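Local coordinates for uncharacterized protein (Bacteroides ovatus, PDB 4DQA) that is of unknown function but probably binds carbohydrate, pairing an N-terminal DUF1735-type domain with a concanavalin A-like lectin/glucanase domain, at residues Thr158-Phe163 with Phe256-Asp261; Ser162-Ala167 with Ala227-Gln232; Thr234-Ile239 with Gly248-Ile253; Arg287-Ala292 with Glu310-Tyr315. One frame throughout, in Å; residues are numbered along the deposited sequence. Where two conformers were deposited one is given.

Contact 1: Thr158-Phe163 with Phe256-Asp261; sequences TFFSSF and FDPNSD
Phe160 and Phe256 form a single antiparallel, hydrogen-bonded bridge between two loops, Phe160 N reaching Phe256 O at 3.0 Å and Phe256 N returning to Phe160 O at 2.9 Å. The Phe256 side chain leaves away from the 158-163 loop, but its ring comes back to it: CG sits between the backbone N and the carbonyl carbon (chi1 76°), and CE1 stands over the centre of the Phe163 ring. The pair is T-shaped, the Phe256 edge meeting the Phe163 face with planes at 74° and centroids 5.0 Å apart. Phe160 meets the Phe256 ring obliquely, its CD2 3.7 Å from Phe256 CZ. This aromatic cluster joins the loop before strand 163-171 to the loop before strand 264-266 in the concanavalin A-like domain. Pro258 crosses Phe160 at about a right angle, CG against CE2, and touches Thr158 CG2. The exposed Phe159 ring lays one face over the Phe256 backbone, with Phe256 N offset toward its rim. On the polar side a water donates to both Thr158 O (2.6 Å) and Asp257 OD1 (2.7 Å); the same carboxylate oxygen accepts a hydrogen bond from Asn259 N above its plane, closing an Asx turn within a type I turn.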
loop_
_atom_site.group_PDB
_atom_site.type_symbol
_atom_site.label_atom_id
_atom_site.label_comp_id
_atom_site.label_asym_id
_atom_site.label_seq_id
_atom_site.Cartn_x
_atom_site.Cartn_y
_atom_site.Cartn_z
ATOM N N THR A 158 16.124 -2.676 22.273
ATOM C CA THR A 158 15.945 -2.916 20.862
ATOM C C THR A 158 17.330 -3.030 20.282
ATOM O O THR A 158 18.217 -2.191 20.523
ATOM C CB THR A 158 15.156 -1.792 20.168
ATOM O OG1 THR A 158 13.781 -1.859 20.590
ATOM C CG2 THR A 158 15.188 -1.967 18.656
ATOM N N PHE A 159 17.498 -4.085 19.508
ATOM C CA PHE A 159 18.709 -4.281 18.778
ATOM C C PHE A 159 18.253 -4.813 17.451
ATOM O O PHE A 159 17.695 -5.901 17.350
ATOM C CB PHE A 159 19.634 -5.254 19.515
ATOM C CG PHE A 159 20.973 -5.395 18.887
ATOM C CD1 PHE A 159 21.947 -4.422 19.059
ATOM C CD2 PHE A 159 21.266 -6.502 18.117
ATOM C CE1 PHE A 159 23.189 -4.554 18.470
ATOM C CE2 PHE A 159 22.502 -6.637 17.520
ATOM C CZ PHE A 159 23.464 -5.663 17.696
ATOM N N PHE A 160 18.402 -4.000 16.430
ATOM C CA PHE A 160 18.011 -4.428 15.117
ATOM C C PHE A 160 19.146 -5.258 14.541
ATOM O O PHE A 160 20.269 -4.773 14.394
ATOM C CB PHE A 160 17.745 -3.222 14.226
ATOM C CG PHE A 160 16.493 -2.440 14.579
ATOM C CD1 PHE A 160 15.277 -3.070 14.772
ATOM C CD2 PHE A 160 16.541 -1.057 14.687
ATOM C CE1 PHE A 160 14.125 -2.337 15.076
ATOM C CE2 PHE A 160 15.397 -0.329 15.001
ATOM C CZ PHE A 160 14.189 -0.967 15.189
ATOM N N SER A 161 18.865 -6.514 14.225
ATOM C CA SER A 161 19.831 -7.326 13.516
ATOM C C SER A 161 19.537 -7.171 12.051
ATOM O O SER A 161 20.229 -6.440 11.351
ATOM C CB SER A 161 19.798 -8.786 13.990
ATOM O OG SER A 161 18.480 -9.294 13.979
ATOM N N SER A 162 18.473 -7.804 11.578
ATOM C CA SER A 162 17.963 -7.487 10.253
ATOM C C SER A 162 16.981 -6.329 10.380
ATOM O O SER A 162 16.260 -6.218 11.375
ATOM C CB SER A 162 17.274 -8.684 9.636
ATOM O OG SER A 162 18.219 -9.742 9.502
ATOM N N PHE A 163 16.974 -5.435 9.404
ATOM C CA PHE A 163 16.079 -4.293 9.499
ATOM C C PHE A 163 15.856 -3.655 8.147
ATOM O O PHE A 163 16.536 -3.969 7.162
ATOM C CB PHE A 163 16.644 -3.259 10.475
ATOM C CG PHE A 163 17.827 -2.528 9.937
ATOM C CD1 PHE A 163 19.085 -3.079 10.042
ATOM C CD2 PHE A 163 17.673 -1.316 9.282
ATOM C CE1 PHE A 163 20.198 -2.437 9.518
ATOM C CE2 PHE A 163 18.790 -0.659 8.755
ATOM C CZ PHE A 163 20.042 -1.237 8.874
ATOM N N PHE A 256 22.562 -3.266 15.223
ATOM C CA PHE A 256 22.887 -1.983 15.827
ATOM C C PHE A 256 21.814 -1.588 16.842
ATOM O O PHE A 256 20.668 -2.048 16.787
ATOM C CB PHE A 256 23.054 -0.878 14.768
ATOM C CG PHE A 256 21.751 -0.361 14.188
ATOM C CD1 PHE A 256 21.094 -1.041 13.171
ATOM C CD2 PHE A 256 21.195 0.832 14.642
ATOM C CE1 PHE A 256 19.916 -0.536 12.633
ATOM C CE2 PHE A 256 20.030 1.339 14.103
ATOM C CZ PHE A 256 19.382 0.641 13.102
ATOM N N ASP A 257 22.241 -0.779 17.801
ATOM C CA ASP A 257 21.378 -0.212 18.820
ATOM C C ASP A 257 20.877 1.150 18.335
ATOM O O ASP A 257 21.652 2.115 18.298
ATOM C CB ASP A 257 22.205 -0.032 20.090
ATOM C CG ASP A 257 21.436 0.655 21.193
ATOM O OD1 ASP A 257 20.235 0.922 20.986
ATOM O OD2 ASP A 257 22.032 0.900 22.268
ATOM N N PRO A 258 19.593 1.244 17.940
ATOM C CA PRO A 258 19.109 2.528 17.392
ATOM C C PRO A 258 19.070 3.650 18.417
ATOM O O PRO A 258 18.968 4.833 18.076
ATOM C CB PRO A 258 17.695 2.204 16.924
ATOM C CG PRO A 258 17.256 1.090 17.851
ATOM C CD PRO A 258 18.508 0.249 18.028
ATOM N N ASN A 259 19.109 3.276 19.682
ATOM C CA ASN A 259 19.024 4.253 20.736
ATOM C C ASN A 259 20.384 4.770 21.172
ATOM O O ASN A 259 20.474 5.617 22.050
ATOM C CB ASN A 259 18.270 3.646 21.947
ATOM C CG ASN A 259 16.803 3.287 21.647
ATOM O OD1 ASN A 259 16.138 3.898 20.809
ATOM N ND2 ASN A 259 16.292 2.284 22.347
ATOM N N SER A 260 21.469 4.275 20.567
ATOM C CA SER A 260 22.774 4.715 21.027
ATOM C C SER A 260 23.042 6.178 20.667
ATOM O O SER A 260 22.537 6.739 19.688
ATOM C CB SER A 260 23.931 3.759 20.639
ATOM O OG SER A 260 23.919 3.348 19.288
ATOM N N ASP A 261 23.817 6.802 21.544
ATOM C CA ASP A 261 24.107 8.224 21.477
ATOM C C ASP A 261 22.844 9.102 21.520
ATOM O O ASP A 261 22.008 8.979 22.431
ATOM C CB ASP A 261 24.960 8.497 20.237
ATOM C CG ASP A 261 26.129 7.558 20.134
ATOM O OD1 ASP A 261 26.629 7.130 21.199
ATOM O OD2 ASP A 261 26.557 7.246 19.001
HETATM O O HOH W 1 18.221 -0.273 22.246
#

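Contact 2: Ser162-Ala167 with Ala227-Gln232; sequences SFTYEA and ALTYDQ
Phe163 and Tyr230 open an antiparallel pairing of strands 163-167 and 227-231, whose short axes run 4.6 Å apart at 176°. Packing is tight on the face bearing Phe163, Tyr165, Leu228 and Tyr230. Phe163 CE1 presses on Tyr230 CB at 3.5 Å, while its CE2 meets Leu228 CD2 at the ring edge. Leu228 CD2 also lies 3.9 Å from Tyr165 CD2, so Leu228, with CG anti to the backbone N (chi1 165°), fills the angle between two aromatic rings; Phe163 CE2 in turn stands over the rim of the Tyr165 face. The two tyrosine hydroxyls bond beyond the pair, Tyr165 OH to Met187 O and Tyr230 OH to Ile253 O. Both strands belong to the large antiparallel sheet of the concanavalin A-like domain, where hydrogen-bonded pairs Phe163-Tyr230 and Tyr165-Leu228 alternate with non-hydrogen-bonded Thr164-Thr229 and Glu166-Ala227. On the opposite face Thr164 and Thr229 lie side by side: Thr164 OG1 and CG2 both touch Thr229 CG2, while Thr164 OG1 bonds Val291 O. Ala227 CB rests 3.9 Å from Glu166 CB, both residues touching Leu298 of helix 295-300. The looser end is partly exposed. There Ser162 OG accepts a fairly straight hydrogen bond (163°) from Gln232 N at 2.9 Å, and a water 3.0 Å from Ser162 OG makes only a weak bond to Gln232 OE1.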
loop_
_atom_site.group_PDB
_atom_site.type_symbol
_atom_site.label_atom_id
_atom_site.label_comp_id
_atom_site.label_asym_id
_atom_site.label_seq_id
_atom_site.Cartn_x
_atom_site.Cartn_y
_atom_site.Cartn_z
ATOM N N SER A 162 18.473 -7.804 11.578
ATOM C CA SER A 162 17.963 -7.487 10.253
ATOM C C SER A 162 16.981 -6.329 10.380
ATOM O O SER A 162 16.260 -6.218 11.375
ATOM C CB SER A 162 17.274 -8.684 9.636
ATOM O OG SER A 162 18.219 -9.742 9.502
ATOM N N PHE A 163 16.974 -5.435 9.404
ATOM C CA PHE A 163 16.079 -4.293 9.499
ATOM C C PHE A 163 15.856 -3.655 8.147
ATOM O O PHE A 163 16.536 -3.969 7.162
ATOM C CB PHE A 163 16.644 -3.259 10.475
ATOM C CG PHE A 163 17.827 -2.528 9.937
ATOM C CD1 PHE A 163 19.085 -3.079 10.042
ATOM C CD2 PHE A 163 17.673 -1.316 9.282
ATOM C CE1 PHE A 163 20.198 -2.437 9.518
ATOM C CE2 PHE A 163 18.790 -0.659 8.755
ATOM C CZ PHE A 163 20.042 -1.237 8.874
ATOM N N THR A 164 14.875 -2.760 8.140
ATOM C CA THR A 164 14.520 -1.956 6.969
ATOM C C THR A 164 14.161 -0.559 7.404
ATOM O O THR A 164 13.417 -0.366 8.377
ATOM C CB THR A 164 13.300 -2.552 6.244
ATOM O OG1 THR A 164 13.574 -3.899 5.876
ATOM C CG2 THR A 164 12.963 -1.758 4.989
ATOM N N TYR A 165 14.679 0.425 6.676
ATOM C CA TYR A 165 14.164 1.789 6.729
ATOM C C TYR A 165 13.502 2.013 5.385
ATOM O O TYR A 165 14.087 1.667 4.361
ATOM C CB TYR A 165 15.275 2.838 6.800
ATOM C CG TYR A 165 16.167 2.893 8.022
ATOM C CD1 TYR A 165 15.887 2.188 9.185
ATOM C CD2 TYR A 165 17.316 3.699 8.003
ATOM C CE1 TYR A 165 16.715 2.281 10.298
ATOM C CE2 TYR A 165 18.154 3.790 9.106
ATOM C CZ TYR A 165 17.847 3.095 10.255
ATOM O OH TYR A 165 18.671 3.178 11.364
ATOM N N GLU A 166 12.337 2.636 5.355
ATOM C CA GLU A 166 11.748 3.016 4.064
ATOM C C GLU A 166 10.902 4.262 4.199
ATOM O O GLU A 166 10.415 4.585 5.279
ATOM C CB GLU A 166 10.947 1.906 3.389
ATOM C CG GLU A 166 9.779 1.424 4.197
ATOM C CD GLU A 166 8.919 0.392 3.477
ATOM O OE1 GLU A 166 8.853 0.434 2.236
ATOM O OE2 GLU A 166 8.259 -0.440 4.158
ATOM N N ALA A 167 10.773 4.985 3.098
ATOM C CA ALA A 167 9.937 6.189 3.051
ATOM C C ALA A 167 9.671 6.578 1.621
ATOM O O ALA A 167 10.475 6.298 0.715
ATOM C CB ALA A 167 10.624 7.336 3.730
ATOM N N ALA A 227 14.500 2.880 0.215
ATOM C CA ALA A 227 14.611 1.876 1.277
ATOM C C ALA A 227 16.049 1.431 1.484
ATOM O O ALA A 227 16.858 1.376 0.544
ATOM C CB ALA A 227 13.726 0.658 0.990
ATOM N N LEU A 228 16.369 1.124 2.735
ATOM C CA LEU A 228 17.635 0.504 3.102
ATOM C C LEU A 228 17.270 -0.786 3.831
ATOM O O LEU A 228 16.465 -0.743 4.765
ATOM C CB LEU A 228 18.376 1.420 4.056
ATOM C CG LEU A 228 19.543 0.796 4.827
ATOM C CD1 LEU A 228 20.700 0.438 3.903
ATOM C CD2 LEU A 228 20.001 1.735 5.918
ATOM N N THR A 229 17.866 -1.900 3.423
ATOM C CA THR A 229 17.648 -3.178 4.099
ATOM C C THR A 229 18.982 -3.763 4.516
ATOM O O THR A 229 20.006 -3.525 3.873
ATOM C CB THR A 229 16.901 -4.213 3.225
ATOM O OG1 THR A 229 17.705 -4.601 2.105
ATOM C CG2 THR A 229 15.556 -3.666 2.745
ATOM N N TYR A 230 18.969 -4.525 5.596
ATOM C CA TYR A 230 20.117 -5.369 5.933
ATOM C C TYR A 230 19.585 -6.698 6.418
ATOM O O TYR A 230 18.742 -6.744 7.303
ATOM C CB TYR A 230 20.942 -4.739 7.040
ATOM C CG TYR A 230 22.093 -5.576 7.554
ATOM C CD1 TYR A 230 23.040 -6.114 6.691
ATOM C CD2 TYR A 230 22.261 -5.767 8.910
ATOM C CE1 TYR A 230 24.124 -6.839 7.175
ATOM C CE2 TYR A 230 23.344 -6.492 9.401
ATOM C CZ TYR A 230 24.264 -7.013 8.531
ATOM O OH TYR A 230 25.324 -7.728 9.032
ATOM N N ASP A 231 20.076 -7.756 5.791
ATOM C CA ASP A 231 19.762 -9.132 6.162
ATOM C C ASP A 231 20.974 -9.649 6.922
ATOM O O ASP A 231 21.989 -9.975 6.314
ATOM C CB ASP A 231 19.525 -9.948 4.894
ATOM C CG ASP A 231 19.006 -11.348 5.173
ATOM O OD1 ASP A 231 19.603 -12.072 6.002
ATOM O OD2 ASP A 231 17.992 -11.717 4.543
ATOM N N GLN A 232 20.878 -9.698 8.238
ATOM C CA GLN A 232 22.054 -10.012 9.034
ATOM C C GLN A 232 22.622 -11.423 8.775
ATOM O O GLN A 232 23.836 -11.585 8.685
ATOM C CB GLN A 232 21.764 -9.776 10.519
ATOM C CG GLN A 232 22.895 -10.201 11.451
ATOM C CD GLN A 232 22.784 -11.656 11.858
ATOM O OE1 GLN A 232 21.682 -12.159 12.102
ATOM N NE2 GLN A 232 23.920 -12.342 11.938
HETATM O O HOH W 2 18.434 -11.317 12.026
#

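Contact 3: Thr234-Ile239 with Gly248-Ile253; sequences TGKTGI and GSDWGI
Thr237 sets its CG2 methyl squarely over the six-membered ring of Trp251, a CH-pi contact 3.7 Å from the centroid and 13° off the ring normal. Its OG1 is anti to the backbone N (chi1 171°), which leaves CG2 between the backbone N and the carbonyl carbon; Thr237 CG2 also touches Ser249 CB at 3.8 Å. Thr237 OG1 is turned to Tyr212 OH and Thr229 O, which hydrogen-bond it. The Thr237 backbone pairs with Ser249 in both directions, N to Ser249 O and O from Ser249 N, each at 3.0 Å; the first is nearly straight (174°), although its donor stands above the carbonyl plane. These bonds belong to the hairpin of strands 236-241 and 244-250. Trp251 extends the pairing past the strand, its N giving a 2.9 Å bond to Gly235 O, while its ring also meets that of Tyr230. Gly235 belongs to a G1 bulge with Lys236 opposite Asp231; its backbone angles and the nearby Trp251 O leave no place for a CB. At the exposed margin a water donates to Thr234 O and Asp250 OD2 (2.7 Å). Lys236 NZ stays 6.6 Å from Asp250 OD2, so the direct grip comes from backbone bonds and the Thr237-Trp251 contact.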
loop_
_atom_site.group_PDB
_atom_site.type_symbol
_atom_site.label_atom_id
_atom_site.label_comp_id
_atom_site.label_asym_id
_atom_site.label_seq_id
_atom_site.Cartn_x
_atom_site.Cartn_y
_atom_site.Cartn_z
ATOM N N THR A 234 22.600 -13.232 5.963
ATOM C CA THR A 234 23.287 -13.325 4.686
ATOM C C THR A 234 24.382 -12.287 4.603
ATOM O O THR A 234 25.301 -12.394 3.781
ATOM C CB THR A 234 22.369 -13.134 3.495
ATOM O OG1 THR A 234 21.864 -11.789 3.500
ATOM C CG2 THR A 234 21.218 -14.125 3.523
ATOM N N GLY A 235 24.243 -11.243 5.416
ATOM C CA GLY A 235 25.171 -10.121 5.395
ATOM C C GLY A 235 24.865 -9.082 4.328
ATOM O O GLY A 235 25.555 -8.067 4.226
ATOM N N LYS A 236 23.825 -9.310 3.525
ATOM C CA LYS A 236 23.548 -8.435 2.392
ATOM C C LYS A 236 22.751 -7.228 2.804
ATOM O O LYS A 236 21.789 -7.314 3.565
ATOM C CB LYS A 236 22.786 -9.170 1.297
ATOM C CG LYS A 236 23.573 -10.347 0.735
ATOM C CD LYS A 236 22.761 -11.117 -0.297
ATOM C CE LYS A 236 22.591 -10.324 -1.597
ATOM N NZ LYS A 236 21.909 -11.111 -2.674
ATOM N N THR A 237 23.209 -6.088 2.325
ATOM C CA THR A 237 22.477 -4.836 2.505
ATOM C C THR A 237 22.249 -4.206 1.148
ATOM O O THR A 237 23.053 -4.355 0.222
ATOM C CB THR A 237 23.208 -3.871 3.483
ATOM O OG1 THR A 237 22.586 -2.570 3.480
ATOM C CG2 THR A 237 24.660 -3.695 3.103
ATOM N N GLY A 238 21.112 -3.524 1.011
ATOM C CA GLY A 238 20.783 -2.857 -0.229
ATOM C C GLY A 238 20.109 -1.512 -0.010
ATOM O O GLY A 238 19.427 -1.298 1.004
ATOM N N ILE A 239 20.310 -0.611 -0.965
ATOM C CA ILE A 239 19.537 0.616 -1.053
ATOM C C ILE A 239 18.700 0.504 -2.318
ATOM O O ILE A 239 19.214 0.213 -3.406
ATOM C CB ILE A 239 20.452 1.847 -1.176
ATOM C CG1 ILE A 239 21.227 2.051 0.119
ATOM C CG2 ILE A 239 19.628 3.096 -1.500
ATOM C CD1 ILE A 239 22.283 3.125 0.059
ATOM N N GLY A 248 24.442 -1.958 -3.298
ATOM C CA GLY A 248 24.494 -2.963 -2.273
ATOM C C GLY A 248 25.864 -3.078 -1.655
ATOM O O GLY A 248 26.861 -2.580 -2.199
ATOM N N SER A 249 25.897 -3.731 -0.505
ATOM C CA SER A 249 27.154 -4.087 0.130
ATOM C C SER A 249 26.976 -5.333 0.990
ATOM O O SER A 249 25.898 -5.977 0.984
ATOM C CB SER A 249 27.673 -2.909 0.958
ATOM O OG SER A 249 29.059 -3.074 1.217
ATOM N N ASP A 250 28.045 -5.709 1.682
ATOM C CA ASP A 250 28.043 -6.876 2.540
ATOM C C ASP A 250 28.680 -6.454 3.833
ATOM O O ASP A 250 29.786 -5.911 3.844
ATOM C CB ASP A 250 28.825 -8.045 1.915
ATOM C CG ASP A 250 28.170 -8.569 0.649
ATOM O OD1 ASP A 250 28.491 -8.053 -0.440
ATOM O OD2 ASP A 250 27.311 -9.476 0.747
ATOM N N TRP A 251 27.973 -6.687 4.922
ATOM C CA TRP A 251 28.444 -6.320 6.243
ATOM C C TRP A 251 28.488 -7.552 7.098
ATOM O O TRP A 251 27.767 -8.538 6.847
ATOM C CB TRP A 251 27.485 -5.343 6.905
ATOM C CG TRP A 251 27.412 -4.004 6.284
ATOM C CD1 TRP A 251 28.350 -3.406 5.499
ATOM C CD2 TRP A 251 26.333 -3.074 6.405
ATOM N NE1 TRP A 251 27.921 -2.160 5.122
ATOM C CE2 TRP A 251 26.682 -1.932 5.659
ATOM C CE3 TRP A 251 25.096 -3.102 7.058
ATOM C CZ2 TRP A 251 25.859 -0.815 5.563
ATOM C CZ3 TRP A 251 24.271 -1.996 6.959
ATOM C CH2 TRP A 251 24.656 -0.868 6.206
ATOM N N GLY A 252 29.312 -7.496 8.137
ATOM C CA GLY A 252 29.455 -8.602 9.057
ATOM C C GLY A 252 28.857 -8.294 10.413
ATOM O O GLY A 252 28.955 -9.112 11.313
ATOM N N ILE A 253 28.247 -7.115 10.566
ATOM C CA ILE A 253 27.778 -6.695 11.886
ATOM C C ILE A 253 26.579 -7.507 12.345
ATOM O O ILE A 253 25.757 -7.957 11.537
ATOM C CB ILE A 253 27.394 -5.186 11.945
ATOM C CG1 ILE A 253 26.194 -4.897 11.042
ATOM C CG2 ILE A 253 28.585 -4.315 11.567
ATOM C CD1 ILE A 253 25.629 -3.483 11.140
HETATM O O HOH W 3 27.287 -11.221 2.871
#

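Contact 4: Arg287-Ala292 with Glu310-Tyr315; sequences RVWSVA and EGLALY
Arg287 lies side by side with Tyr315, both pointing the same way, in a non-hydrogen-bonded antiparallel pair. Its chain is extended from CG to NE: CG touches Tyr315 CD1 at 3.6 Å and NE comes 3.5 Å from CE1, with the guanidinium and ring planes 84° apart. Salt bridges to Glu166 and Glu285 hold the guanidinium, and Glu285 also bonds Tyr315 OH. At Val288 the register slips. Its N donates to Leu314 O, while its O accepts from both Ala313 N (2.8 Å) and Leu314 N (3.2 Å), the signature of a classic bulge where strand 312-316 joins strand 282-289 in the large sheet of the lectin-like domain. Val288 CB packs on Leu314 CB, on the face against which Phe264 and Ile266 of the facing sheet pack. Trp289 returns to the Arg287 face, where Leu312 CD1 sits over the centre of its six-membered ring, 3.8 Å from the centroid. Chi1 of -176° puts Leu312 CG anti to the backbone N; chi2 then turns CD1 over the ring. Glu310 O lies at the indole edge, in plane, and Trp289 NE1 bonds Glu166. Beyond the strand, Ser290 N gives Gly311 O a 2.8 Å bond; Gly311 has backbone angles suited to glycine.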
loop_
_atom_site.group_PDB
_atom_site.type_symbol
_atom_site.label_atom_id
_atom_site.label_comp_id
_atom_site.label_asym_id
_atom_site.label_seq_id
_atom_site.Cartn_x
_atom_site.Cartn_y
_atom_site.Cartn_z
ATOM N N ARG A 287 8.716 4.225 7.524
ATOM C CA ARG A 287 8.654 2.987 8.307
ATOM C C ARG A 287 10.001 2.482 8.721
ATOM O O ARG A 287 10.973 2.606 7.988
ATOM C CB ARG A 287 7.960 1.875 7.520
ATOM C CG ARG A 287 6.666 2.310 6.843
ATOM C CD ARG A 287 6.079 1.164 6.021
ATOM N NE ARG A 287 5.013 1.671 5.154
ATOM C CZ ARG A 287 4.782 1.261 3.924
ATOM N NH1 ARG A 287 5.518 0.303 3.376
ATOM N NH2 ARG A 287 3.791 1.798 3.230
ATOM N N VAL A 288 10.031 1.817 9.871
ATOM C CA VAL A 288 11.192 1.028 10.275
ATOM C C VAL A 288 10.678 -0.363 10.592
ATOM O O VAL A 288 9.677 -0.504 11.297
ATOM C CB VAL A 288 11.867 1.572 11.523
ATOM C CG1 VAL A 288 13.033 0.659 11.932
ATOM C CG2 VAL A 288 12.395 2.973 11.292
ATOM N N TRP A 289 11.353 -1.380 10.063
ATOM C CA TRP A 289 10.995 -2.767 10.325
ATOM C C TRP A 289 12.156 -3.464 10.995
ATOM O O TRP A 289 13.320 -3.163 10.722
ATOM C CB TRP A 289 10.732 -3.522 9.015
ATOM C CG TRP A 289 9.665 -2.987 8.135
ATOM C CD1 TRP A 289 9.760 -1.925 7.275
ATOM C CD2 TRP A 289 8.342 -3.527 7.963
ATOM N NE1 TRP A 289 8.573 -1.757 6.602
ATOM C CE2 TRP A 289 7.695 -2.740 6.999
ATOM C CE3 TRP A 289 7.639 -4.593 8.546
ATOM C CZ2 TRP A 289 6.379 -2.974 6.597
ATOM C CZ3 TRP A 289 6.326 -4.824 8.146
ATOM C CH2 TRP A 289 5.714 -4.016 7.184
ATOM N N SER A 290 11.836 -4.463 11.818
ATOM C CA SER A 290 12.845 -5.320 12.428
ATOM C C SER A 290 13.119 -6.602 11.616
ATOM O O SER A 290 13.561 -7.628 12.165
ATOM C CB SER A 290 12.398 -5.682 13.842
ATOM O OG SER A 290 11.144 -6.337 13.807
ATOM N N VAL A 291 12.839 -6.538 10.315
ATOM C CA VAL A 291 13.206 -7.566 9.355
ATOM C C VAL A 291 13.730 -6.894 8.100
ATOM O O VAL A 291 13.500 -5.683 7.904
ATOM C CB VAL A 291 11.990 -8.425 8.961
ATOM C CG1 VAL A 291 11.446 -9.127 10.191
ATOM C CG2 VAL A 291 10.900 -7.586 8.279
ATOM N N ALA A 292 14.434 -7.656 7.268
ATOM C CA ALA A 292 14.817 -7.182 5.950
ATOM C C ALA A 292 13.642 -7.456 5.015
ATOM O O ALA A 292 13.343 -8.611 4.696
ATOM C CB ALA A 292 16.082 -7.899 5.446
ATOM N N GLU A 310 3.240 -7.551 11.880
ATOM C CA GLU A 310 4.362 -8.101 12.605
ATOM C C GLU A 310 5.666 -7.616 11.985
ATOM O O GLU A 310 5.825 -7.617 10.763
ATOM C CB GLU A 310 4.294 -9.622 12.570
ATOM C CG GLU A 310 5.419 -10.298 13.324
ATOM C CD GLU A 310 5.234 -10.266 14.839
ATOM O OE1 GLU A 310 4.094 -10.038 15.301
ATOM O OE2 GLU A 310 6.235 -10.514 15.542
ATOM N N GLY A 311 6.575 -7.152 12.825
ATOM C CA GLY A 311 7.860 -6.665 12.361
ATOM C C GLY A 311 7.941 -5.172 12.099
ATOM O O GLY A 311 9.019 -4.643 11.829
ATOM N N LEU A 312 6.801 -4.486 12.164
ATOM C CA LEU A 312 6.750 -3.065 11.892
ATOM C C LEU A 312 6.981 -2.326 13.210
ATOM O O LEU A 312 6.136 -2.365 14.109
ATOM C CB LEU A 312 5.418 -2.701 11.298
ATOM C CG LEU A 312 5.202 -1.272 10.860
ATOM C CD1 LEU A 312 6.228 -0.804 9.798
ATOM C CD2 LEU A 312 3.771 -1.117 10.325
ATOM N N ALA A 313 8.160 -1.730 13.335
ATOM C CA ALA A 313 8.575 -1.097 14.588
ATOM C C ALA A 313 8.173 0.368 14.699
ATOM O O ALA A 313 8.092 0.926 15.795
ATOM C CB ALA A 313 10.098 -1.245 14.780
ATOM N N LEU A 314 7.938 1.009 13.554
ATOM C CA LEU A 314 7.607 2.424 13.513
ATOM C C LEU A 314 6.902 2.696 12.204
ATOM O O LEU A 314 7.328 2.197 11.160
ATOM C CB LEU A 314 8.879 3.261 13.565
ATOM C CG LEU A 314 8.632 4.769 13.526
ATOM C CD1 LEU A 314 8.034 5.183 14.859
ATOM C CD2 LEU A 314 9.890 5.552 13.204
ATOM N N TYR A 315 5.838 3.483 12.243
ATOM C CA TYR A 315 5.095 3.837 11.022
ATOM C C TYR A 315 4.495 5.206 11.146
ATOM O O TYR A 315 3.592 5.420 11.949
ATOM C CB TYR A 315 3.988 2.803 10.822
ATOM C CG TYR A 315 3.224 2.848 9.503
ATOM C CD1 TYR A 315 3.662 3.585 8.405
ATOM C CD2 TYR A 315 2.063 2.113 9.381
ATOM C CE1 TYR A 315 2.937 3.578 7.196
ATOM C CE2 TYR A 315 1.338 2.111 8.212
ATOM C CZ TYR A 315 1.798 2.802 7.111
ATOM O OH TYR A 315 1.037 2.762 5.969
#

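How the contacts relate
Contacts 2 and 4 are the buried pair, while contacts 1 and 3 are partly buried. Contacts 2, 3 and 4 all lie in one antiparallel sheet: strand 223-231 adjoins strand 236-241, and strand 163-171 adjoins strand 282-289. Contact 1 instead ties loops together, sharing Ser162 and Phe163 with contact 2, whose Tyr165 OH comes 3.2 Å from Phe256 CZ. Aromatic rings fill contact 1 and one face of contact 2, which is otherwise held by backbone bonds. Glu166 of contact 2 serves both Arg287 and Trp289 of contact 4, a buried polar link between them. Threonine or leucine methyls over indole faces recur in contacts 3 and 4, about 18 Å apart between centres; contact 3 keeps its charged residues at the exposed margin.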